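GTP cyclohydrolase 1 type 2 homolog (PDB 1NMP) binds divalent metal ions as a ring-shaped homohexamer, probably protects against radiation damage and may help degrade radiation-damaged nucleotides. Local coordinates at residues A[5-10]-A[94-99]; A[38-43]-A[59-64]; A[46-51]-A[239-244]. One frame throughout, in Å; residues are numbered along the deposited sequence.

Overall arrangement
All three contacts are built on the same mixed sheet, with the two magnesium ions beyond the carboxyl ends of its central strands. Interaction 2 lies in the middle, pairing strands 37-41 and 59-62. Interaction 1, its centre about 11 Å from that of interaction 2, joins on through strand 92-95: Tyr-94 N lies 2.9 Å from Val-60 O, and Trp-96 N 3.0 Å from Val-62 O. Interaction 3, its centre about 8 Å from that of interaction 2, adds strand 237-240 beyond 37-41, where Thr-40 N lies 2.9 Å from Thr-239 O. Interactions 1 and 3 do not touch, their centres being about 18 Å apart. Interactions 1 and 2 also meet at the metal ligand His-63.

Interaction 1. Residues A[5-10]-A[94-99]; sequences ELEQLI and YGWHLP
Tyr-94 reaches from the end of its strand to the side of helix 3-13, where Leu-6 and Glu-7 receive the outer part of its ring. The phenol and Leu-6 run at a slant to each other, with Leu-6 CD2 3.6 Å from Tyr-94 OH. At the ring's edge, close to its plane, Glu-7 CB sits 3.9 Å from Tyr-94 CE1. The hydroxyl is hydrogen-bonded to Asn-3 O, at the start of the same helix, and this ties the far end of the ring to the helix it packs on. Glu-7 turns its carboxylate elsewhere, OE2 being hydrogen-bonded to Leu-27 N.

Two residues on, Trp-96 turns one face of its indole to Ile-10. Ile-10 CG2 stands 3.7 Å from the centroid of the Trp-96 six-membered ring and only 3° off its normal, a CH-pi contact nearly perpendicular to the ring. With chi1 -49° Ile-10 CG1 sits beside the backbone N, which leaves CG2 anti to N and over the ring, while CD1 on the other branch reaches 3.9 Å from Trp-96 CZ3. Glu-7 O meets the indole edge instead, 3.8 Å from CZ2, and Trp-96 NE1 is satisfied by Asn-11 OD1.

Helix 3-13 thus covers one face of the sheet beside helix 220-233: Leu-6 and Ile-10 touch Leu-230 of that helix, and both aromatic residues lean on Ile-61 of the neighbouring strand 59-62.

Interaction 2. Residues A[38-43]-A[59-64]; sequences IVTGVT and AVIVHH. With MG (magnesium ion), chain H.
Val-42 O takes two backbone N-H groups from consecutive residues, His-63 and His-64, where both segments turn a corner, at Val-42 and His-63. The bond from His-64 N, 3.1 Å to Val-42 O, lies in the carbonyl plane. His-63 N, 3.2 Å from the same oxygen, comes from 48° above that plane and is not directed at a lone pair. His-64 ND1 donates to Thr-43 OG1 at 3.0 Å, meeting it at the edge of the imidazole and near the ring plane. Thr-43 OG1 is also hydrogen-bonded to Glu-197 OE2 of the second subunit, which links this ring to the subunit interface.

Before the corner the strands run parallel and in register. Val-39 N gives a nearly straight bond to Ala-59 O (2.9 Å, 169°), and Gly-41 N a longer one to Ile-61 O at 3.2 Å. On the face shared by Thr-40 and Ile-61 these side chains lie alongside each other, Thr-40 CG2 3.9 Å from Ile-61 CB, while Ile-38 slants across Ile-61.

His-63 binds a magnesium ion through NE2 at 2.4 Å, with Asp-101 and Glu-219 as further ligands; its ND1 is hydrogen-bonded to Trp-96 O. His-64, beside the second magnesium ion, probably binds it, as in relatives. Adjacent parallel strands joined through helix 46-54 form a beta-alpha-beta unit, with the dinuclear metal site at its carboxyl end, as expected for the NIF3 family.

Interaction 3. Residues A[46-51]-A[239-244]; sequences QALLDE and TFIDIP
Apolar contacts carry this meeting of helix 46-54 and the chain that follows strand 237-240, with Ile-241 and Ile-243 facing Ala-47, Leu-48 and Glu-51. The two isoleucines share the contact about equally, Ile-241 making the closer approach. Its CG1 branch lies opposite the carbonyl carbon (chi1 -64°) and runs on extended, which carries CD1 out to Glu-51 CB at 3.7 Å; the two side chains cross at about a right angle. Nearer the backbone of the same residue, Ile-241 CB is met by Leu-48 CD2 at 4.0 Å. Ile-243 serves the preceding turn of the helix with both branches. Its CG2 touches Ala-47 CB at 4.2 Å, and its CD1 comes to 4.4 Å from Leu-48 CA, a looser approach to the helix backbone.

The polar groups look elsewhere. The chain of Glu-51 folds about its CB-CG bond (chi2 -61°); its aliphatic part packs on Ile-241 while OE1, 4.1 Å from Ile-241 CD1, forms a salt bridge with Arg-54 NH2. Inside the helix, Gln-46 NE2 donates to Asp-50 OD1 at 3.1 Å, on the syn side but 34° out of the carboxylate plane; the same nitrogen is hydrogen-bonded to Thr-85 OG1. Asp-242, between the two isoleucines, turns away from helix 46-54 and is hydrogen-bonded to His-216 NE2.

Two hydrogen bonds to the second subunit flank the contact, Gln-46 N with Glu-205 OE2 and Pro-244 O with Arg-204 NH2 of that neighbour. Helix 46-54 is the connecting helix of the beta-alpha-beta unit; here it packs near 237-240, one of the two outermost strands of the sheet within this chain, while helix 220-233 covers the opposite face through Phe-240, giving the helix-sheet-helix layering of an alpha/beta fold.

Interaction 1. Residues A[5-10]-A[94-99]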
# COMPACT_ATOMS: atom_id res chain seq x y z
N GLU A 5 40.15 30.20 26.57
CA GLU A 5 41.38 29.60 26.12
C GLU A 5 41.09 28.74 24.94
O GLU A 5 41.81 28.79 23.91
CB GLU A 5 41.96 28.72 27.20
CG GLU A 5 43.30 29.24 27.62
CD GLU A 5 43.39 29.29 29.12
OE1 GLU A 5 42.99 28.24 29.75
OE2 GLU A 5 43.83 30.36 29.63
N LEU A 6 40.04 27.91 25.13
CA LEU A 6 39.61 26.97 24.10
C LEU A 6 39.30 27.81 22.83
O LEU A 6 39.78 27.47 21.73
CB LEU A 6 38.38 26.20 24.59
CG LEU A 6 37.61 25.29 23.61
CD1 LEU A 6 38.49 24.15 23.03
CD2 LEU A 6 36.43 24.69 24.39
N GLU A 7 38.59 28.94 22.99
CA GLU A 7 38.25 29.75 21.83
C GLU A 7 39.55 30.06 21.04
O GLU A 7 39.66 29.71 19.86
CB GLU A 7 37.54 31.08 22.22
CG GLU A 7 36.94 31.85 20.93
CD GLU A 7 36.27 33.22 21.27
OE1 GLU A 7 36.84 33.95 22.15
OE2 GLU A 7 35.21 33.60 20.66
N GLN A 8 40.53 30.67 21.71
CA GLN A 8 41.80 31.05 21.08
C GLN A 8 42.55 29.81 20.55
O GLN A 8 43.21 29.88 19.55
CB GLN A 8 42.70 31.82 22.08
CG GLN A 8 44.16 31.98 21.62
CD GLN A 8 45.08 32.61 22.68
OE1 GLN A 8 45.09 32.23 23.89
NE2 GLN A 8 45.89 33.57 22.24
N LEU A 9 42.39 28.65 21.17
CA LEU A 9 43.09 27.46 20.68
C LEU A 9 42.51 27.15 19.32
O LEU A 9 43.25 27.17 18.31
CB LEU A 9 42.89 26.27 21.63
CG LEU A 9 43.33 24.87 21.23
CD1 LEU A 9 44.84 24.87 20.98
CD2 LEU A 9 43.00 23.85 22.38
N ILE A 10 41.20 26.91 19.26
CA ILE A 10 40.61 26.60 17.95
C ILE A 10 40.62 27.74 16.93
O ILE A 10 40.74 27.48 15.71
CB ILE A 10 39.23 26.06 18.12
CG1 ILE A 10 39.31 24.93 19.17
CG2 ILE A 10 38.69 25.56 16.70
CD1 ILE A 10 37.97 24.35 19.53
N TYR A 94 29.98 27.34 20.98
CA TYR A 94 31.03 27.86 20.08
C TYR A 94 30.63 27.38 18.70
O TYR A 94 30.14 26.27 18.56
CB TYR A 94 32.41 27.23 20.34
CG TYR A 94 33.00 27.49 21.69
CD1 TYR A 94 33.96 28.48 21.87
CD2 TYR A 94 32.70 26.66 22.76
CE1 TYR A 94 34.64 28.64 23.05
CE2 TYR A 94 33.34 26.80 23.94
CZ TYR A 94 34.34 27.81 24.07
OH TYR A 94 34.99 27.93 25.23
N GLY A 95 30.87 28.19 17.69
CA GLY A 95 30.55 27.78 16.34
C GLY A 95 31.61 28.27 15.41
O GLY A 95 32.10 29.38 15.63
N TRP A 96 31.97 27.44 14.39
CA TRP A 96 32.94 27.82 13.34
C TRP A 96 32.36 27.42 12.00
O TRP A 96 32.16 26.22 11.72
CB TRP A 96 34.28 27.12 13.55
CG TRP A 96 35.21 27.88 14.47
CD1 TRP A 96 36.01 28.98 14.14
CD2 TRP A 96 35.39 27.67 15.86
NE1 TRP A 96 36.67 29.44 15.25
CE2 TRP A 96 36.30 28.65 16.33
CE3 TRP A 96 34.86 26.74 16.77
CZ2 TRP A 96 36.70 28.73 17.71
CZ3 TRP A 96 35.26 26.82 18.16
CH2 TRP A 96 36.17 27.82 18.59
N HIS A 97 32.14 28.40 11.14
CA HIS A 97 31.53 28.16 9.85
C HIS A 97 32.58 28.02 8.76
O HIS A 97 33.25 26.97 8.72
CB HIS A 97 30.52 29.30 9.53
CG HIS A 97 29.68 29.05 8.31
ND1 HIS A 97 29.38 30.05 7.41
CD2 HIS A 97 29.17 27.91 7.79
CE1 HIS A 97 28.73 29.54 6.38
NE2 HIS A 97 28.59 28.24 6.58
N LEU A 98 32.79 29.02 7.90
CA LEU A 98 33.78 28.85 6.81
C LEU A 98 35.21 28.38 7.22
O LEU A 98 35.90 27.63 6.43
CB LEU A 98 33.89 30.12 5.96
CG LEU A 98 32.57 30.66 5.44
CD1 LEU A 98 32.95 31.87 4.55
CD2 LEU A 98 31.81 29.61 4.65
N PRO A 99 35.70 28.82 8.39
CA PRO A 99 37.04 28.33 8.72
C PRO A 99 37.01 26.80 8.90
O PRO A 99 38.03 26.09 8.61
CB PRO A 99 37.36 29.05 10.03
CG PRO A 99 36.66 30.39 9.84
CD PRO A 99 35.34 29.97 9.25

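Interaction 2. Residues A[38-43]-A[59-64]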
# COMPACT_ATOMS: atom_id res chain seq x y z
N ILE A 38 32.92 18.39 26.51
CA ILE A 38 32.44 19.02 25.27
C ILE A 38 31.61 18.08 24.40
O ILE A 38 32.03 16.90 24.22
CB ILE A 38 33.62 19.47 24.35
CG1 ILE A 38 34.43 20.65 24.92
CG2 ILE A 38 33.00 20.06 23.06
CD1 ILE A 38 35.11 20.40 26.23
N VAL A 39 30.47 18.59 23.88
CA VAL A 39 29.59 17.84 22.98
C VAL A 39 29.59 18.61 21.69
O VAL A 39 29.48 19.84 21.70
CB VAL A 39 28.14 17.72 23.52
CG1 VAL A 39 27.12 17.54 22.35
CG2 VAL A 39 28.05 16.48 24.39
N THR A 40 29.77 17.91 20.56
CA THR A 40 29.86 18.64 19.28
C THR A 40 28.88 18.01 18.29
O THR A 40 28.37 16.91 18.51
CB THR A 40 31.33 18.56 18.73
OG1 THR A 40 31.63 17.19 18.42
CG2 THR A 40 32.33 18.94 19.82
N GLY A 41 28.59 18.74 17.22
CA GLY A 41 27.69 18.20 16.20
C GLY A 41 27.67 19.13 15.01
O GLY A 41 28.28 20.22 15.05
N VAL A 42 26.96 18.74 13.95
CA VAL A 42 26.90 19.61 12.78
C VAL A 42 26.19 20.98 13.03
O VAL A 42 26.69 22.02 12.58
CB VAL A 42 26.22 18.88 11.60
CG1 VAL A 42 26.04 19.85 10.40
CG2 VAL A 42 27.07 17.63 11.22
N THR A 43 25.09 20.99 13.79
CA THR A 43 24.32 22.23 13.99
C THR A 43 23.80 22.26 15.39
O THR A 43 23.42 21.22 15.92
CB THR A 43 23.14 22.25 13.02
OG1 THR A 43 23.69 22.32 11.69
CG2 THR A 43 22.17 23.44 13.30
N ALA A 59 30.39 22.72 27.25
CA ALA A 59 30.40 23.43 25.97
C ALA A 59 29.91 22.52 24.82
O ALA A 59 29.95 21.28 24.89
CB ALA A 59 31.84 23.96 25.62
N VAL A 60 29.46 23.18 23.76
CA VAL A 60 28.98 22.55 22.54
C VAL A 60 29.76 23.33 21.47
O VAL A 60 29.90 24.55 21.57
CB VAL A 60 27.51 22.86 22.32
CG1 VAL A 60 27.09 22.43 20.91
CG2 VAL A 60 26.64 22.18 23.36
N ILE A 61 30.32 22.62 20.48
CA ILE A 61 30.99 23.25 19.37
C ILE A 61 30.28 22.67 18.14
O ILE A 61 30.04 21.42 18.06
CB ILE A 61 32.47 22.84 19.29
CG1 ILE A 61 33.17 23.25 20.55
CG2 ILE A 61 33.11 23.55 18.10
CD1 ILE A 61 34.70 22.91 20.45
N VAL A 62 29.96 23.54 17.17
CA VAL A 62 29.25 23.11 15.96
C VAL A 62 29.81 23.83 14.73
O VAL A 62 30.55 24.81 14.89
CB VAL A 62 27.70 23.52 16.03
CG1 VAL A 62 26.94 22.73 17.11
CG2 VAL A 62 27.59 25.07 16.26
N HIS A 63 29.40 23.42 13.53
CA HIS A 63 29.78 24.14 12.28
C HIS A 63 28.71 25.29 12.03
O HIS A 63 29.03 26.40 11.53
CB HIS A 63 29.78 23.11 11.15
CG HIS A 63 29.97 23.67 9.78
ND1 HIS A 63 30.99 24.53 9.46
CD2 HIS A 63 29.30 23.43 8.62
CE1 HIS A 63 30.95 24.81 8.17
NE2 HIS A 63 29.93 24.14 7.64
N HIS A 64 27.44 25.00 12.37
CA HIS A 64 26.32 25.97 12.20
C HIS A 64 25.74 26.47 13.51
O HIS A 64 24.96 25.75 14.15
CB HIS A 64 25.17 25.33 11.44
CG HIS A 64 25.55 24.89 10.05
ND1 HIS A 64 25.38 23.59 9.62
CD2 HIS A 64 26.04 25.57 8.99
CE1 HIS A 64 25.75 23.49 8.35
NE2 HIS A 64 26.16 24.68 7.94
MG MG H . 29.83 24.71 5.26

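Interaction 3. Residues A[46-51]-A[239-244]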
# COMPACT_ATOMS: atom_id res chain seq x y z
N GLN A 46 18.03 22.08 18.83
CA GLN A 46 17.53 21.82 20.15
C GLN A 46 17.91 20.38 20.52
O GLN A 46 18.24 20.07 21.69
CB GLN A 46 16.03 21.87 20.13
CG GLN A 46 15.48 21.71 21.51
CD GLN A 46 15.76 22.95 22.32
OE1 GLN A 46 15.43 24.09 21.92
NE2 GLN A 46 16.34 22.75 23.49
N ALA A 47 17.83 19.48 19.55
CA ALA A 47 18.17 18.09 19.85
C ALA A 47 19.64 17.91 20.28
O ALA A 47 19.93 17.11 21.18
CB ALA A 47 17.81 17.16 18.57
N LEU A 48 20.58 18.66 19.71
CA LEU A 48 22.03 18.49 20.10
C LEU A 48 22.14 19.09 21.51
O LEU A 48 22.87 18.58 22.41
CB LEU A 48 22.97 19.29 19.18
CG LEU A 48 24.37 18.85 18.74
CD1 LEU A 48 25.23 19.97 18.89
CD2 LEU A 48 24.96 17.67 19.46
N LEU A 49 21.42 20.18 21.70
CA LEU A 49 21.42 20.84 23.02
C LEU A 49 20.90 19.93 24.16
O LEU A 49 21.44 19.86 25.27
CB LEU A 49 20.56 22.10 22.95
CG LEU A 49 21.31 23.45 22.75
CD1 LEU A 49 22.71 23.32 22.07
CD2 LEU A 49 20.42 24.37 22.01
N ASP A 50 19.79 19.25 23.91
CA ASP A 50 19.27 18.40 24.97
C ASP A 50 20.25 17.25 25.20
O ASP A 50 20.33 16.68 26.33
CB ASP A 50 17.93 17.86 24.61
CG ASP A 50 16.88 18.98 24.36
OD1 ASP A 50 17.00 20.09 24.98
OD2 ASP A 50 15.92 18.73 23.57
N GLU A 51 21.03 16.89 24.18
CA GLU A 51 22.01 15.83 24.42
C GLU A 51 23.10 16.45 25.28
O GLU A 51 23.55 15.79 26.23
CB GLU A 51 22.63 15.30 23.12
CG GLU A 51 21.76 14.20 22.48
CD GLU A 51 21.61 13.01 23.40
OE1 GLU A 51 22.54 12.18 23.46
OE2 GLU A 51 20.56 12.93 24.09
N THR A 239 32.83 14.57 22.70
CA THR A 239 31.98 13.53 22.10
C THR A 239 31.25 14.19 20.89
O THR A 239 30.46 15.15 21.02
CB THR A 239 30.93 13.11 23.14
OG1 THR A 239 31.61 12.69 24.32
CG2 THR A 239 30.04 12.01 22.64
N PHE A 240 31.52 13.68 19.71
CA PHE A 240 30.86 14.16 18.52
C PHE A 240 29.49 13.44 18.45
O PHE A 240 29.46 12.18 18.50
CB PHE A 240 31.65 13.77 17.24
CG PHE A 240 30.79 13.87 15.95
CD1 PHE A 240 30.28 15.11 15.54
CD2 PHE A 240 30.43 12.71 15.19
CE1 PHE A 240 29.44 15.23 14.39
CE2 PHE A 240 29.57 12.83 14.01
CZ PHE A 240 29.08 14.09 13.62
N ILE A 241 28.38 14.18 18.31
CA ILE A 241 27.12 13.49 18.16
C ILE A 241 26.50 13.79 16.78
O ILE A 241 26.23 14.98 16.42
CB ILE A 241 26.15 13.88 19.22
CG1 ILE A 241 26.67 13.46 20.60
CG2 ILE A 241 24.83 13.21 18.92
CD1 ILE A 241 25.88 14.00 21.81
N ASP A 242 26.31 12.71 15.99
CA ASP A 242 25.70 12.82 14.65
C ASP A 242 24.14 12.75 14.76
O ASP A 242 23.58 11.66 14.99
CB ASP A 242 26.23 11.70 13.74
CG ASP A 242 25.51 11.67 12.35
OD1 ASP A 242 24.67 12.56 12.04
OD2 ASP A 242 25.79 10.74 11.54
N ILE A 243 23.42 13.89 14.64
CA ILE A 243 21.90 13.83 14.72
C ILE A 243 21.40 13.96 13.28
O ILE A 243 21.47 15.05 12.66
CB ILE A 243 21.25 15.01 15.54
CG1 ILE A 243 22.06 15.31 16.82
CG2 ILE A 243 19.81 14.60 15.91
CD1 ILE A 243 21.63 14.60 18.00
N PRO A 244 20.91 12.85 12.72
CA PRO A 244 20.43 12.82 11.34
C PRO A 244 19.54 13.94 10.90
O PRO A 244 18.55 14.27 11.56
CB PRO A 244 19.73 11.47 11.22
CG PRO A 244 20.41 10.62 12.27
CD PRO A 244 20.54 11.62 13.44